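Local coordinates for substrate binding periplasmic protein (Ralstonia solanacearum, PDB 3LOP) that probably captures an amino acid such as leucine in the periplasm as the substrate-binding component of a transport system, at the leucine site. Numbering follows the deposited sequence.

The leucine site. Residues 18, 21, 81-83, 106-107, 125, 153, 205, 230, 285. With LEU (leucine), chain B.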
loop_
_atom_site.group_PDB
_atom_site.type_symbol
_atom_site.label_atom_id
_atom_site.label_comp_id
_atom_site.label_asym_id
_atom_site.label_seq_id
_atom_site.Cartn_x
_atom_site.Cartn_y
_atom_site.Cartn_z
ATOM N N GLN A 18 -10.505 3.395 -7.489
ATOM C CA GLN A 18 -9.142 3.076 -7.079
ATOM C C GLN A 18 -8.129 3.069 -8.218
ATOM O O GLN A 18 -6.986 2.661 -8.024
ATOM C CB GLN A 18 -9.129 1.712 -6.387
ATOM C CG GLN A 18 -9.572 1.748 -4.940
ATOM C CD GLN A 18 -8.456 2.179 -4.012
ATOM O OE1 GLN A 18 -7.965 3.307 -4.081
ATOM N NE2 GLN A 18 -8.037 1.271 -3.143
ATOM N N THR A 21 -4.558 4.488 -7.651
ATOM C CA THR A 21 -3.692 3.622 -6.861
ATOM C C THR A 21 -3.203 2.411 -7.656
ATOM O O THR A 21 -2.004 2.110 -7.667
ATOM C CB THR A 21 -4.420 3.154 -5.588
ATOM O OG1 THR A 21 -4.658 4.286 -4.741
ATOM C CG2 THR A 21 -3.587 2.129 -4.835
ATOM N N VAL A 81 -4.534 -4.947 -4.677
ATOM C CA VAL A 81 -5.103 -3.845 -3.905
ATOM C C VAL A 81 -6.418 -4.203 -3.221
ATOM O O VAL A 81 -7.272 -4.870 -3.804
ATOM C CB VAL A 81 -5.347 -2.620 -4.815
ATOM C CG1 VAL A 81 -6.060 -1.517 -4.044
ATOM C CG2 VAL A 81 -4.027 -2.121 -5.377
ATOM N N GLY A 82 -6.570 -3.750 -1.979
ATOM C CA GLY A 82 -7.793 -3.997 -1.240
ATOM C C GLY A 82 -7.723 -5.107 -0.214
ATOM O O GLY A 82 -7.486 -6.267 -0.555
ATOM N N THR A 83 -7.933 -4.754 1.049
ATOM C CA THR A 83 -7.915 -5.738 2.121
ATOM C C THR A 83 -8.943 -6.827 1.835
ATOM O O THR A 83 -8.649 -8.016 1.968
ATOM C CB THR A 83 -8.233 -5.081 3.486
ATOM O OG1 THR A 83 -7.148 -4.226 3.863
ATOM C CG2 THR A 83 -8.420 -6.131 4.566
ATOM N N ALA A 106 -0.763 -4.844 -1.556
ATOM C CA ALA A 106 -0.853 -3.405 -1.312
ATOM C C ALA A 106 -1.754 -2.988 -0.152
ATOM O O ALA A 106 -2.379 -1.928 -0.187
ATOM C CB ALA A 106 -1.287 -2.700 -2.593
ATOM N N THR A 107 -1.804 -3.823 0.878
ATOM C CA THR A 107 -2.603 -3.555 2.067
ATOM C C THR A 107 -1.811 -4.020 3.281
ATOM O O THR A 107 -1.122 -5.037 3.226
ATOM C CB THR A 107 -3.960 -4.304 2.028
ATOM O OG1 THR A 107 -4.444 -4.487 3.365
ATOM C CG2 THR A 107 -3.812 -5.658 1.351
ATOM N N TYR A 125 -0.735 -1.925 9.157
ATOM C CA TYR A 125 -1.633 -0.839 9.529
ATOM C C TYR A 125 -1.615 -0.648 11.040
ATOM O O TYR A 125 -1.683 0.480 11.529
ATOM C CB TYR A 125 -3.077 -1.124 9.104
ATOM C CG TYR A 125 -3.348 -1.039 7.622
ATOM C CD1 TYR A 125 -2.591 -0.212 6.795
ATOM C CD2 TYR A 125 -4.412 -1.741 7.057
ATOM C CE1 TYR A 125 -2.888 -0.084 5.439
ATOM C CE2 TYR A 125 -4.718 -1.622 5.708
ATOM C CZ TYR A 125 -3.953 -0.791 4.905
ATOM O OH TYR A 125 -4.239 -0.669 3.569
ATOM N N LEU A 153 -11.331 -3.028 5.337
ATOM C CA LEU A 153 -10.371 -1.955 5.582
ATOM C C LEU A 153 -10.811 -1.101 6.765
ATOM O O LEU A 153 -10.013 -0.807 7.654
ATOM C CB LEU A 153 -10.213 -1.062 4.344
ATOM C CG LEU A 153 -9.437 0.242 4.591
ATOM C CD1 LEU A 153 -8.031 -0.081 5.079
ATOM C CD2 LEU A 153 -9.390 1.073 3.318
ATOM N N THR A 205 -9.412 4.820 1.431
ATOM C CA THR A 205 -8.608 4.756 0.224
ATOM C C THR A 205 -8.410 6.176 -0.299
ATOM O O THR A 205 -9.026 7.122 0.193
ATOM C CB THR A 205 -9.282 3.874 -0.841
ATOM O OG1 THR A 205 -10.632 4.310 -1.040
ATOM C CG2 THR A 205 -9.284 2.416 -0.387
ATOM N N SER A 230 -2.518 3.783 2.834
ATOM C CA SER A 230 -3.366 3.466 1.695
ATOM C C SER A 230 -3.681 4.789 0.996
ATOM O O SER A 230 -4.230 4.812 -0.106
ATOM C CB SER A 230 -4.658 2.804 2.176
ATOM O OG SER A 230 -5.262 3.560 3.215
ATOM N N ARG A 285 2.954 5.186 -4.030
ATOM C CA ARG A 285 2.462 3.897 -4.499
ATOM C C ARG A 285 3.292 3.337 -5.655
ATOM O O ARG A 285 3.414 2.123 -5.792
ATOM C CB ARG A 285 0.978 3.981 -4.891
ATOM C CG ARG A 285 0.044 4.519 -3.790
ATOM C CD ARG A 285 0.409 4.040 -2.380
ATOM N NE ARG A 285 0.209 2.609 -2.144
ATOM C CZ ARG A 285 -0.962 2.033 -1.871
ATOM N NH1 ARG A 285 -2.076 2.756 -1.801
ATOM N NH2 ARG A 285 -1.013 0.727 -1.633
HETATM N N LEU B . -5.053 -1.763 -0.583
HETATM C CA LEU B . -5.942 -0.571 -0.495
HETATM C C LEU B . -5.211 0.661 -0.988
HETATM O O LEU B . -5.904 1.630 -1.356
HETATM C CB LEU B . -6.368 -0.368 0.949
HETATM C CG LEU B . -6.834 -1.729 1.455
HETATM C CD1 LEU B . -6.408 -1.938 2.839
HETATM C CD2 LEU B . -8.299 -1.843 1.322
HETATM O OXT LEU B . -3.959 0.639 -0.995
HETATM O O HOH W 1 -5.894 4.113 -2.233
#
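Leucine lies in the cleft between the two lobes of a periplasmic binding protein, with its whole surface buried by protein. The carboxylate is held from two sides. Arg285, on helix 284-303, bends at chi2 and chi3 to bring its guanidinium end-on: NH1 (2.9 Å) and NH2 (3.0 Å) both donate to OXT of the leucine, which sits in the guanidinium plane, so this salt bridge fixes one oxygen with two bonds. The other oxygen, O, takes a nearly straight bond from the amide NE2 of Gln18 at 2.8 Å (172° at H), again in the amide plane. Water 1 meets leucine O as well, at 2.6 Å, and is itself held by Gln18 OE1, Thr21 OG1 and the carbonyl O of Ser230; the two ends of the Gln18 amide thus grip the carboxylate directly and through water.

On the same polar end, the amino N donates to the carbonyl O of Ala106 at 2.7 Å, approaching from above the carbonyl plane. The carbonyl's partial negative charge would suit a protonated amino group, while the methyl CG1 of Val81 packs beside the amino N and CA.

Farther out, the isobutyl group points towards Thr83, Thr107, Tyr125 and Leu153. The Tyr125 ring presents its edge to CD1, in plane, with CE2 3.3 Å away. Leu153, its CG anti to the backbone N (chi1 169°), splits its branches: CD1 turns to the ligand CD1, and CD2 to the ligand CD2 at 3.7 Å. Gly82 CA lies against the ligand CD2, and Ser230 CB alongside the ligand CB. Against CD1, modelled too tightly to Thr83 OG1 and Tyr125 OH, the hydroxyls of Thr83 and Thr107 hydrogen-bond to each other (OG1 to OG1, 2.8 Å). Leucine may come from purification; the site, gripping the amino-acid backbone by polar bonds and apparently the side chain by packing, probably holds an amino acid substrate for a transporter.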